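PDB 4K82: Lv-ranaspumin (Lv-RSN-1), which acts as a surfactant in the foam nest of the frog Leptodactylus vastus, probably lowering surface tension at the air-water interface. Local coordinates for residues A[28-33]-A[107-112]; A[21-26]-A[101-106]; A[136-141]-A[211-216]; A[34-39]-A[91-96]. One frame throughout, in Å; residues are numbered along the deposited sequence.

Contact 1 (A[28-33]-A[107-112])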
loop_
_atom_site.group_PDB
_atom_site.type_symbol
_atom_site.label_atom_id
_atom_site.label_comp_id
_atom_site.label_asym_id
_atom_site.label_seq_id
_atom_site.Cartn_x
_atom_site.Cartn_y
_atom_site.Cartn_z
ATOM N N ASP A 28 -9.168 6.524 -2.824
ATOM C CA ASP A 28 -7.895 6.010 -2.334
ATOM C C ASP A 28 -6.806 6.059 -3.383
ATOM O O ASP A 28 -5.760 5.464 -3.186
ATOM C CB ASP A 28 -8.069 4.566 -1.878
ATOM C CG ASP A 28 -8.998 4.452 -0.701
ATOM O OD1 ASP A 28 -9.088 5.443 0.051
ATOM O OD2 ASP A 28 -9.641 3.396 -0.538
ATOM N N LEU A 29 -7.062 6.748 -4.492
ATOM C CA LEU A 29 -6.190 6.655 -5.658
ATOM C C LEU A 29 -4.728 6.959 -5.360
ATOM O O LEU A 29 -3.862 6.191 -5.758
ATOM C CB LEU A 29 -6.690 7.544 -6.791
ATOM C CG LEU A 29 -5.908 7.422 -8.096
ATOM C CD1 LEU A 29 -5.915 5.980 -8.597
ATOM C CD2 LEU A 29 -6.483 8.358 -9.149
ATOM N N LEU A 30 -4.450 8.069 -4.678
ATOM C CA LEU A 30 -3.055 8.445 -4.420
ATOM C C LEU A 30 -2.333 7.352 -3.629
ATOM O O LEU A 30 -1.213 6.952 -3.968
ATOM C CB LEU A 30 -2.956 9.781 -3.682
ATOM C CG LEU A 30 -1.505 10.176 -3.369
ATOM C CD1 LEU A 30 -0.689 10.322 -4.649
ATOM C CD2 LEU A 30 -1.424 11.448 -2.522
ATOM N N VAL A 31 -2.976 6.867 -2.574
ATOM C CA VAL A 31 -2.411 5.796 -1.759
ATOM C C VAL A 31 -2.162 4.537 -2.585
ATOM O O VAL A 31 -1.084 3.937 -2.510
ATOM C CB VAL A 31 -3.328 5.479 -0.558
ATOM C CG1 VAL A 31 -2.936 4.156 0.097
ATOM C CG2 VAL A 31 -3.293 6.631 0.451
ATOM N N GLU A 32 -3.132 4.165 -3.426
ATOM C CA GLU A 32 -3.005 2.953 -4.220
ATOM C C GLU A 32 -1.888 3.071 -5.255
ATOM O O GLU A 32 -1.166 2.102 -5.513
ATOM C CB GLU A 32 -4.332 2.625 -4.907
ATOM C CG GLU A 32 -5.433 2.243 -3.923
ATOM C CD GLU A 32 -6.753 1.952 -4.607
ATOM O OE1 GLU A 32 -7.216 2.808 -5.392
ATOM O OE2 GLU A 32 -7.321 0.868 -4.360
ATOM N N LEU A 33 -1.756 4.255 -5.857
ATOM C CA LEU A 33 -0.704 4.480 -6.835
ATOM C C LEU A 33 0.656 4.433 -6.166
ATOM O O LEU A 33 1.610 3.918 -6.751
ATOM C CB LEU A 33 -0.874 5.821 -7.563
ATOM C CG LEU A 33 -2.094 5.879 -8.478
ATOM C CD1 LEU A 33 -2.170 7.255 -9.137
ATOM C CD2 LEU A 33 -2.043 4.767 -9.526
ATOM N N GLU A 107 3.167 14.817 -1.064
ATOM C CA GLU A 107 4.300 13.902 -1.016
ATOM C C GLU A 107 4.536 13.356 0.392
ATOM O O GLU A 107 5.187 12.333 0.566
ATOM C CB GLU A 107 5.567 14.536 -1.608
ATOM C CG GLU A 107 5.464 14.803 -3.111
ATOM C CD GLU A 107 6.818 14.944 -3.795
ATOM O OE1 GLU A 107 7.666 14.035 -3.650
ATOM O OE2 GLU A 107 7.029 15.963 -4.490
ATOM N N THR A 108 3.993 14.032 1.396
ATOM C CA THR A 108 4.063 13.501 2.750
ATOM C C THR A 108 3.298 12.182 2.839
ATOM O O THR A 108 3.779 11.212 3.426
ATOM C CB THR A 108 3.514 14.494 3.783
ATOM O OG1 THR A 108 4.292 15.697 3.737
ATOM C CG2 THR A 108 3.589 13.893 5.178
ATOM N N VAL A 109 2.104 12.154 2.249
ATOM C CA VAL A 109 1.308 10.935 2.199
ATOM C C VAL A 109 1.996 9.922 1.297
ATOM O O VAL A 109 2.181 8.765 1.676
ATOM C CB VAL A 109 -0.125 11.208 1.692
ATOM C CG1 VAL A 109 -0.836 9.904 1.353
ATOM C CG2 VAL A 109 -0.914 11.987 2.732
ATOM N N PHE A 110 2.396 10.365 0.107
ATOM C CA PHE A 110 3.075 9.478 -0.830
ATOM C C PHE A 110 4.289 8.787 -0.208
ATOM O O PHE A 110 4.426 7.569 -0.284
ATOM C CB PHE A 110 3.509 10.236 -2.088
ATOM C CG PHE A 110 3.983 9.336 -3.195
ATOM C CD1 PHE A 110 5.284 8.860 -3.211
ATOM C CD2 PHE A 110 3.121 8.953 -4.212
ATOM C CE1 PHE A 110 5.723 8.019 -4.218
ATOM C CE2 PHE A 110 3.561 8.117 -5.231
ATOM C CZ PHE A 110 4.860 7.652 -5.232
ATOM N N ASN A 111 5.162 9.568 0.415
ATOM C CA ASN A 111 6.384 9.012 0.983
ATOM C C ASN A 111 6.122 8.092 2.173
ATOM O O ASN A 111 6.802 7.077 2.338
ATOM C CB ASN A 111 7.364 10.128 1.361
ATOM C CG ASN A 111 7.886 10.874 0.148
ATOM O OD1 ASN A 111 7.882 10.342 -0.964
ATOM N ND2 ASN A 111 8.338 12.111 0.350
ATOM N N ALA A 112 5.121 8.433 2.983
ATOM C CA ALA A 112 4.761 7.604 4.128
ATOM C C ALA A 112 4.234 6.256 3.654
ATOM O O ALA A 112 4.558 5.216 4.219
ATOM C CB ALA A 112 3.721 8.304 4.998
#
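The ring of Phe110 meets Leu30 at its edge: Leu30 CD1 lies near the ring plane, 4.1 Å from Phe110 CD2. The two side chains cross at about a right angle, the leucine presenting one methyl to the rim of the ring. Tyr97, on helix 89-102, also meets this ring, with the two planes inclined by about 25°. The second methyl of Leu30 has another partner, since Leu30 CD2 stands 4.2 Å from Val109 CG1. Leu30 thus divides its branches between two successive residues of the opposing helix and buries the largest area of the first segment.

Val109 CG1 is shared in turn. Val31 CG2 approaches it to 4.2 Å, again with the side chains roughly perpendicular. The CB of Val31 points away from the other helix, and the contact depends on rotation about its first torsion: chi1 of 166° sends CG1 opposite the backbone N and leaves CG2 beside that N, on the flank that Val109 can reach. No hydrogen bond joins the segments; two carboxylates of 28-33 find partners outside them, Asp28 in a salt bridge to Lys139 and Glu32 in one to Arg64.

The backbones come nearest at Val31 and Phe110, whose CA atoms are 6.7 Å apart. The short helix axes approach to 9.3 Å and run in broadly the same direction, 39° apart. This is apolar packing between the first turns of helices 29-42 and 107-121, a pair covalently tied farther along by the Cys38-Cys114 disulfide within a largely alpha-helical fold.

Contact 2 (A[21-26]-A[101-106])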
loop_
_atom_site.group_PDB
_atom_site.type_symbol
_atom_site.label_atom_id
_atom_site.label_comp_id
_atom_site.label_asym_id
_atom_site.label_seq_id
_atom_site.Cartn_x
_atom_site.Cartn_y
_atom_site.Cartn_z
ATOM N N LYS A 21 -8.146 15.165 -12.093
ATOM C CA LYS A 21 -9.427 15.296 -11.418
ATOM C C LYS A 21 -9.631 14.151 -10.429
ATOM O O LYS A 21 -10.116 14.355 -9.310
ATOM C CB LYS A 21 -10.569 15.331 -12.436
ATOM C CG LYS A 21 -11.891 15.804 -11.843
ATOM C CD LYS A 21 -13.060 15.548 -12.780
ATOM C CE LYS A 21 -13.239 14.059 -13.046
ATOM N NZ LYS A 21 -13.106 13.216 -11.812
ATOM N N ALA A 22 -9.246 12.947 -10.847
ATOM C CA ALA A 22 -9.431 11.756 -10.031
ATOM C C ALA A 22 -8.716 11.865 -8.679
ATOM O O ALA A 22 -9.210 11.367 -7.669
ATOM C CB ALA A 22 -8.960 10.523 -10.785
ATOM N N LEU A 23 -7.563 12.527 -8.664
ATOM C CA LEU A 23 -6.806 12.708 -7.422
ATOM C C LEU A 23 -7.486 13.688 -6.460
ATOM O O LEU A 23 -7.235 13.661 -5.253
ATOM C CB LEU A 23 -5.384 13.174 -7.731
ATOM C CG LEU A 23 -4.487 12.121 -8.385
ATOM C CD1 LEU A 23 -3.243 12.770 -8.971
ATOM C CD2 LEU A 23 -4.103 11.054 -7.364
ATOM N N LYS A 24 -8.350 14.547 -6.996
ATOM C CA LYS A 24 -9.074 15.509 -6.170
ATOM C C LYS A 24 -10.386 14.929 -5.646
ATOM O O LYS A 24 -10.998 15.494 -4.740
ATOM C CB LYS A 24 -9.328 16.807 -6.943
ATOM C CG LYS A 24 -8.055 17.557 -7.317
ATOM C CD LYS A 24 -8.329 18.750 -8.226
ATOM C CE LYS A 24 -7.027 19.437 -8.632
ATOM N NZ LYS A 24 -7.213 20.436 -9.723
ATOM N N ASP A 25 -10.814 13.803 -6.212
ATOM C CA ASP A 25 -12.040 13.139 -5.768
ATOM C C ASP A 25 -11.822 12.395 -4.452
ATOM O O ASP A 25 -10.689 12.065 -4.094
ATOM C CB ASP A 25 -12.548 12.157 -6.827
ATOM C CG ASP A 25 -12.956 12.842 -8.115
ATOM O OD1 ASP A 25 -13.373 14.020 -8.059
ATOM O OD2 ASP A 25 -12.865 12.197 -9.185
ATOM N N SER A 26 -12.910 12.137 -3.734
ATOM C CA SER A 26 -12.853 11.336 -2.514
ATOM C C SER A 26 -12.602 9.879 -2.872
ATOM O O SER A 26 -13.457 9.217 -3.467
ATOM C CB SER A 26 -14.154 11.455 -1.712
ATOM O OG SER A 26 -14.304 12.749 -1.153
ATOM N N LYS A 101 4.237 14.133 -9.269
ATOM C CA LYS A 101 4.936 15.260 -8.665
ATOM C C LYS A 101 4.608 16.569 -9.386
ATOM O O LYS A 101 4.452 17.609 -8.750
ATOM C CB LYS A 101 6.441 14.994 -8.629
ATOM C CG LYS A 101 6.815 13.794 -7.772
ATOM C CD LYS A 101 8.195 13.261 -8.129
ATOM C CE LYS A 101 9.310 14.199 -7.682
ATOM N NZ LYS A 101 9.780 13.915 -6.294
ATOM N N GLU A 102 4.481 16.508 -10.709
ATOM C CA GLU A 102 4.064 17.671 -11.493
ATOM C C GLU A 102 2.654 18.128 -11.122
ATOM O O GLU A 102 2.337 19.316 -11.207
ATOM C CB GLU A 102 4.140 17.379 -12.997
ATOM C CG GLU A 102 5.559 17.333 -13.555
ATOM C CD GLU A 102 5.595 17.103 -15.058
ATOM O OE1 GLU A 102 4.529 16.814 -15.643
ATOM O OE2 GLU A 102 6.690 17.211 -15.658
ATOM N N LEU A 103 1.810 17.185 -10.710
ATOM C CA LEU A 103 0.443 17.502 -10.303
ATOM C C LEU A 103 0.356 17.949 -8.848
ATOM O O LEU A 103 -0.746 18.170 -8.326
ATOM C CB LEU A 103 -0.476 16.304 -10.518
ATOM C CG LEU A 103 -0.596 15.813 -11.957
ATOM C CD1 LEU A 103 -1.623 14.689 -12.017
ATOM C CD2 LEU A 103 -0.968 16.954 -12.887
ATOM N N LYS A 104 1.513 18.051 -8.198
ATOM C CA LYS A 104 1.623 18.587 -6.838
ATOM C C LYS A 104 0.912 17.753 -5.762
ATOM O O LYS A 104 0.340 18.306 -4.826
ATOM C CB LYS A 104 1.126 20.038 -6.792
ATOM C CG LYS A 104 1.829 20.966 -7.775
ATOM C CD LYS A 104 1.036 22.248 -7.983
ATOM C CE LYS A 104 1.651 23.119 -9.072
ATOM N NZ LYS A 104 0.814 24.319 -9.359
ATOM N N ILE A 105 0.956 16.431 -5.891
ATOM C CA ILE A 105 0.355 15.550 -4.890
ATOM C C ILE A 105 0.982 15.752 -3.515
ATOM O O ILE A 105 2.082 16.301 -3.392
ATOM C CB ILE A 105 0.480 14.058 -5.284
ATOM C CG1 ILE A 105 1.908 13.730 -5.720
ATOM C CG2 ILE A 105 -0.502 13.703 -6.398
ATOM C CD1 ILE A 105 2.725 13.015 -4.670
ATOM N N ASP A 106 0.279 15.300 -2.483
ATOM C CA ASP A 106 0.793 15.346 -1.121
ATOM C C ASP A 106 1.928 14.343 -0.992
ATOM O O ASP A 106 1.682 13.151 -0.821
ATOM C CB ASP A 106 -0.328 14.986 -0.139
ATOM C CG ASP A 106 0.053 15.236 1.314
ATOM O OD1 ASP A 106 1.255 15.194 1.647
ATOM O OD2 ASP A 106 -0.862 15.469 2.133
#
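Leu23 CD1 is the single atom on which this contact turns. It touches Leu103 CD1 at 3.9 Å and Ile105 CG2 at 3.9 Å, so one methyl of the helix 14-24 side chain meets two methyls from the chain following helix 89-102. Leu23 and Leu103 cross at about a right angle, whereas Ile105 lies oblique to Leu23 and directs the far end of its chain elsewhere.

That division within Ile105 follows from its torsions. CG1 is wedged between the backbone N and the carbonyl carbon (chi1 48°), which leaves CG2 to face Leu23. Its chi2 of 102° lies outside the usual staggered positions.

The backbone that places Leu103 and Ile105 on the same partner is a Schellman motif closing helix 89-102. Lys104 is the residue that leaves helical geometry, with a positive phi of 64°, and Lys104 N bonds back to Lys101 O at 3.0 Å. Past this turn the chain extends through Ile105 to Asp106, the N-cap of helix 107-121. Asp106 OD1 accepts from Val109 N and, more weakly, from Thr108 N.

On the other side, Leu23 lies near the C-terminal end of helix 14-24. It also packs on Leu29 and Leu30 of helix 29-42 and on Leu100 of helix 89-102, further neighbours of the same leucine. Farther out still, at the exposed end of the segment, the chain of Lys21 curls round to bring its NZ 2.8 Å from Asp25 OD2 in a salt bridge.

Contact 3 (A[136-141]-A[211-216])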
loop_
_atom_site.group_PDB
_atom_site.type_symbol
_atom_site.label_atom_id
_atom_site.label_comp_id
_atom_site.label_asym_id
_atom_site.label_seq_id
_atom_site.Cartn_x
_atom_site.Cartn_y
_atom_site.Cartn_z
ATOM N N LYS A 136 -6.647 -2.333 2.002
ATOM C CA LYS A 136 -7.641 -3.000 2.856
ATOM C C LYS A 136 -7.128 -3.172 4.286
ATOM O O LYS A 136 -7.865 -3.015 5.267
ATOM C CB LYS A 136 -7.944 -4.396 2.309
ATOM C CG LYS A 136 -9.160 -4.511 1.413
ATOM C CD LYS A 136 -9.535 -5.981 1.190
ATOM C CE LYS A 136 -9.938 -6.686 2.491
ATOM N NZ LYS A 136 -8.794 -7.319 3.220
ATOM N N PHE A 137 -5.856 -3.538 4.386
ATOM C CA PHE A 137 -5.190 -3.738 5.665
ATOM C C PHE A 137 -5.113 -2.420 6.435
ATOM O O PHE A 137 -5.379 -2.366 7.650
ATOM C CB PHE A 137 -3.799 -4.318 5.381
ATOM C CG PHE A 137 -2.926 -4.497 6.598
ATOM C CD1 PHE A 137 -3.317 -5.299 7.656
ATOM C CD2 PHE A 137 -1.674 -3.909 6.643
ATOM C CE1 PHE A 137 -2.495 -5.476 8.758
ATOM C CE2 PHE A 137 -0.840 -4.090 7.734
ATOM C CZ PHE A 137 -1.252 -4.870 8.797
ATOM N N LEU A 138 -4.770 -1.350 5.729
ATOM C CA LEU A 138 -4.673 -0.047 6.365
ATOM C C LEU A 138 -6.044 0.417 6.846
ATOM O O LEU A 138 -6.158 0.979 7.932
ATOM C CB LEU A 138 -4.049 0.984 5.425
ATOM C CG LEU A 138 -2.654 0.654 4.908
ATOM C CD1 LEU A 138 -2.233 1.727 3.919
ATOM C CD2 LEU A 138 -1.672 0.571 6.069
ATOM N N LYS A 139 -7.075 0.170 6.037
ATOM C CA LYS A 139 -8.447 0.498 6.426
ATOM C C LYS A 139 -8.849 -0.210 7.721
ATOM O O LYS A 139 -9.404 0.413 8.635
ATOM C CB LYS A 139 -9.430 0.126 5.306
ATOM C CG LYS A 139 -9.330 0.959 4.050
ATOM C CD LYS A 139 -10.234 0.353 2.978
ATOM C CE LYS A 139 -10.173 1.123 1.672
ATOM N NZ LYS A 139 -11.012 2.345 1.719
ATOM N N ASP A 140 -8.577 -1.506 7.806
ATOM C CA ASP A 140 -8.904 -2.270 9.008
ATOM C C ASP A 140 -8.154 -1.749 10.233
ATOM O O ASP A 140 -8.715 -1.636 11.325
ATOM C CB ASP A 140 -8.568 -3.745 8.813
ATOM C CG ASP A 140 -9.565 -4.454 7.928
ATOM O OD1 ASP A 140 -10.764 -4.130 8.031
ATOM O OD2 ASP A 140 -9.146 -5.323 7.130
ATOM N N LEU A 141 -6.882 -1.423 10.055
ATOM C CA LEU A 141 -6.109 -0.862 11.167
ATOM C C LEU A 141 -6.662 0.484 11.599
ATOM O O LEU A 141 -6.774 0.759 12.794
ATOM C CB LEU A 141 -4.633 -0.703 10.781
ATOM C CG LEU A 141 -3.837 -1.992 10.586
ATOM C CD1 LEU A 141 -2.394 -1.649 10.183
ATOM C CD2 LEU A 141 -3.861 -2.874 11.830
ATOM N N LYS A 211 -3.339 7.126 10.548
ATOM C CA LYS A 211 -3.879 8.353 11.125
ATOM C C LYS A 211 -3.659 9.527 10.170
ATOM O O LYS A 211 -4.446 10.473 10.136
ATOM C CB LYS A 211 -3.265 8.624 12.510
ATOM C CG LYS A 211 -3.666 7.589 13.550
ATOM C CD LYS A 211 -3.031 7.882 14.896
ATOM C CE LYS A 211 -2.846 6.607 15.702
ATOM N NZ LYS A 211 -2.496 6.879 17.125
ATOM N N ASN A 212 -2.593 9.454 9.378
ATOM C CA ASN A 212 -2.281 10.503 8.415
ATOM C C ASN A 212 -3.241 10.535 7.221
ATOM O O ASN A 212 -3.704 11.603 6.814
ATOM C CB ASN A 212 -0.835 10.369 7.932
ATOM C CG ASN A 212 -0.370 11.577 7.142
ATOM O OD1 ASN A 212 -0.912 12.672 7.288
ATOM N ND2 ASN A 212 0.646 11.386 6.304
ATOM N N ILE A 213 -3.548 9.367 6.669
ATOM C CA ILE A 213 -4.376 9.302 5.465
ATOM C C ILE A 213 -5.871 9.388 5.783
ATOM O O ILE A 213 -6.312 8.997 6.864
ATOM C CB ILE A 213 -4.108 8.008 4.665
ATOM C CG1 ILE A 213 -4.707 6.792 5.378
ATOM C CG2 ILE A 213 -2.614 7.818 4.451
ATOM C CD1 ILE A 213 -4.329 5.466 4.749
ATOM N N ASN A 214 -6.650 9.926 4.852
ATOM C CA ASN A 214 -8.098 9.795 4.961
ATOM C C ASN A 214 -8.626 8.775 3.966
ATOM O O ASN A 214 -8.393 8.859 2.755
ATOM C CB ASN A 214 -8.846 11.133 4.868
ATOM C CG ASN A 214 -8.127 12.151 4.024
ATOM O OD1 ASN A 214 -7.998 11.992 2.809
ATOM N ND2 ASN A 214 -7.672 13.224 4.659
ATOM N N VAL A 215 -9.320 7.786 4.504
ATOM C CA VAL A 215 -9.758 6.646 3.724
ATOM C C VAL A 215 -11.029 6.109 4.366
ATOM O O VAL A 215 -11.181 6.149 5.587
ATOM C CB VAL A 215 -8.654 5.558 3.673
ATOM C CG1 VAL A 215 -8.320 5.061 5.058
ATOM C CG2 VAL A 215 -9.082 4.404 2.831
ATOM N N SER A 216 -11.952 5.636 3.539
ATOM C CA SER A 216 -13.220 5.122 4.036
ATOM C C SER A 216 -13.032 3.770 4.704
ATOM O O SER A 216 -12.038 3.084 4.470
ATOM C CB SER A 216 -14.227 4.999 2.890
ATOM O OG SER A 216 -14.490 6.264 2.314
#
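Lys139 supplies the polar link, its NZ donating a hydrogen bond to Ser216 O at 3.0 Å. The donor stands above the carbonyl plane, 39° out of it, with a C=O...NZ angle of 126°. The same ammonium group forms a salt bridge to Asp28 OD2, so it ties helix 133-144 both to the C-terminal tail and to the residue just before helix 29-42. The nearby carboxylate probably helps to keep the lysine charged.

Van der Waals contact runs along the lysine chain. Val215 CG2 lies 3.7 Å from Lys139 CG, the two side chains passing at a slant, but the exact position of this methyl is doubtful because it also falls too close to Lys139 NZ. The lysine is extended up to CE and then bends at chi4 (-80°), which turns NZ toward the Ser216 carbonyl. The same oxygen is 3.5 Å from Lys139 CG, a sign of how closely the tail follows the aliphatic part.

Purely apolar contact is looser: Leu138 CD1 and Ile213 CD1 are 4.4 Å apart.

Helix 196-212 ends just before Ile213, and the tail then extends past one side of helix 133-144. Further bonds from Tyr143 to Val215 O and from Lys142 to Ile213 O hold it there. Ile213 also packs on Val109, which puts the start of the tail between helices 133-144 and 107-121; separately, Leu138 on Val210 packs helix 133-144 against helix 196-212.

Contact 4 (A[34-39]-A[91-96])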
loop_
_atom_site.group_PDB
_atom_site.type_symbol
_atom_site.label_atom_id
_atom_site.label_comp_id
_atom_site.label_asym_id
_atom_site.label_seq_id
_atom_site.Cartn_x
_atom_site.Cartn_y
_atom_site.Cartn_z
ATOM N N ALA A 34 0.751 4.983 -4.955
ATOM C CA ALA A 34 2.019 4.987 -4.231
ATOM C C ALA A 34 2.457 3.549 -3.959
ATOM O O ALA A 34 3.625 3.208 -4.112
ATOM C CB ALA A 34 1.898 5.775 -2.927
ATOM N N VAL A 35 1.516 2.702 -3.563
ATOM C CA VAL A 35 1.815 1.295 -3.333
ATOM C C VAL A 35 2.353 0.625 -4.591
ATOM O O VAL A 35 3.383 -0.042 -4.551
ATOM C CB VAL A 35 0.575 0.539 -2.839
ATOM C CG1 VAL A 35 0.845 -0.955 -2.804
ATOM C CG2 VAL A 35 0.146 1.067 -1.466
ATOM N N ILE A 36 1.668 0.823 -5.711
ATOM C CA ILE A 36 2.092 0.236 -6.977
ATOM C C ILE A 36 3.462 0.732 -7.420
ATOM O O ILE A 36 4.346 -0.063 -7.741
ATOM C CB ILE A 36 1.058 0.530 -8.053
ATOM C CG1 ILE A 36 -0.239 -0.187 -7.695
ATOM C CG2 ILE A 36 1.559 0.072 -9.428
ATOM C CD1 ILE A 36 -1.431 0.289 -8.516
ATOM N N ILE A 37 3.637 2.048 -7.409
ATOM C CA ILE A 37 4.905 2.643 -7.810
ATOM C C ILE A 37 6.055 2.170 -6.916
ATOM O O ILE A 37 7.115 1.769 -7.389
ATOM C CB ILE A 37 4.812 4.181 -7.786
ATOM C CG1 ILE A 37 3.964 4.660 -8.971
ATOM C CG2 ILE A 37 6.195 4.798 -7.891
ATOM C CD1 ILE A 37 3.388 6.056 -8.775
ATOM N N CYS A 38 5.841 2.175 -5.617
ATOM C CA CYS A 38 6.931 1.811 -4.735
ATOM C C CYS A 38 7.199 0.307 -4.737
ATOM O O CYS A 38 8.331 -0.115 -4.558
ATOM C CB CYS A 38 6.706 2.397 -3.342
ATOM S SG CYS A 38 6.738 4.203 -3.427
ATOM N N ALA A 39 6.169 -0.501 -4.978
ATOM C CA ALA A 39 6.378 -1.935 -5.104
ATOM C C ALA A 39 7.253 -2.217 -6.316
ATOM O O ALA A 39 8.207 -2.991 -6.254
ATOM C CB ALA A 39 5.044 -2.664 -5.234
ATOM N N ASP A 91 9.074 2.247 -17.549
ATOM C CA ASP A 91 8.921 3.593 -18.073
ATOM C C ASP A 91 7.589 4.205 -17.682
ATOM O O ASP A 91 7.521 5.407 -17.441
ATOM C CB ASP A 91 9.075 3.623 -19.591
ATOM C CG ASP A 91 10.511 3.452 -20.030
ATOM O OD1 ASP A 91 11.419 3.569 -19.173
ATOM O OD2 ASP A 91 10.730 3.219 -21.234
ATOM N N ILE A 92 6.531 3.388 -17.651
ATOM C CA ILE A 92 5.230 3.868 -17.207
ATOM C C ILE A 92 5.300 4.295 -15.746
ATOM O O ILE A 92 4.832 5.369 -15.373
ATOM C CB ILE A 92 4.128 2.802 -17.390
ATOM C CG1 ILE A 92 3.890 2.574 -18.882
ATOM C CG2 ILE A 92 2.860 3.239 -16.690
ATOM C CD1 ILE A 92 2.974 1.409 -19.184
ATOM N N ILE A 93 5.917 3.456 -14.928
ATOM C CA ILE A 93 6.012 3.744 -13.502
ATOM C C ILE A 93 6.806 5.028 -13.242
ATOM O O ILE A 93 6.381 5.877 -12.453
ATOM C CB ILE A 93 6.610 2.551 -12.737
ATOM C CG1 ILE A 93 5.663 1.346 -12.779
ATOM C CG2 ILE A 93 6.965 2.946 -11.280
ATOM C CD1 ILE A 93 4.422 1.466 -11.887
ATOM N N GLN A 94 7.937 5.183 -13.926
ATOM C CA GLN A 94 8.766 6.366 -13.713
ATOM C C GLN A 94 8.063 7.613 -14.240
ATOM O O GLN A 94 8.065 8.657 -13.583
ATOM C CB GLN A 94 10.152 6.198 -14.344
ATOM C CG GLN A 94 11.011 5.143 -13.649
ATOM C CD GLN A 94 11.228 5.431 -12.159
ATOM O OE1 GLN A 94 10.664 4.757 -11.293
ATOM N NE2 GLN A 94 12.054 6.432 -11.860
ATOM N N GLY A 95 7.440 7.489 -15.411
ATOM C CA GLY A 95 6.645 8.568 -15.974
ATOM C C GLY A 95 5.495 8.987 -15.078
ATOM O O GLY A 95 5.243 10.180 -14.860
ATOM N N LEU A 96 4.796 7.994 -14.537
ATOM C CA LEU A 96 3.672 8.251 -13.663
ATOM C C LEU A 96 4.142 8.961 -12.398
ATOM O O LEU A 96 3.522 9.929 -11.945
ATOM C CB LEU A 96 2.963 6.937 -13.320
ATOM C CG LEU A 96 1.731 7.096 -12.446
ATOM C CD1 LEU A 96 0.763 8.062 -13.126
ATOM C CD2 LEU A 96 1.094 5.738 -12.232
#
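Helices 29-42 and 89-102 cross here in a buried, apolar contact, joined through Ile36 and Ile37 on one and Ile93 and Leu96 on the other. Their short axes come within 10.0 Å and run at 127° to each other, nearer antiparallel than parallel. Ile93 is directed at the partner helix and uses both of its branches. Its CG2 lies 3.9 Å from Ile37 CG2 and only 4.0 Å from Ile37 CA, so this methyl sits almost against the opposing backbone. Its CD1 reaches instead to Ile36 CG2 at 4.0 Å. A chi2 of -74° bends the ethyl arm and brings CD1 to Ile36, while CG2 meets Ile37.

Ile37 and Ile93 slide past one another in opposite directions, whereas Ile36 meets Ile93 at about a right angle. The CA atoms of Ile37 and Ile93, 5.9 Å apart, mark the nearest point of the two backbones in this all-apolar helix-helix interface, part of the core of the alpha-helical fold. One turn farther along helix 89-102, Leu96 meets Ile37 obliquely, with Ile37 CD1 standing 4.2 Å from Leu96 CG.

All four side chains are buried, and helix 48-64 packs on two of them: Ile36 touches Leu57 and Thr61, and Leu96 touches Leu58. Ala34, on another flank of helix 29-42, packs against Val113 of helix 107-121. A polar bond accompanies the apolar contact toward the C-terminal end of helix 29-42, where Gln94 OE1 is hydrogen-bonded to Gln41 NE2.

Contacts 1, 2 and 4 form a connected group built on helices 14-24, 29-42, 89-102 and 107-121. Contacts 1 and 4 share helix 29-42, and their centres lie about 11 Å apart; Phe110 CE2 bridges them, 3.6 Å from Ala34 CA. The centres of contacts 1 and 2 are about 10 Å apart, and Ile105 CG2 packs on Leu30 CD1 at 3.8 Å. Along the chain, contact 4 is nested inside the loops closed by contacts 1 and 2. Contact 3 follows later in sequence but meets contact 1 through Asp28 OD2 and Lys139 NZ, 2.8 Å apart. Contacts 3 and 4, with centres about 21 Å apart, lie on opposite sides of the chain's centre.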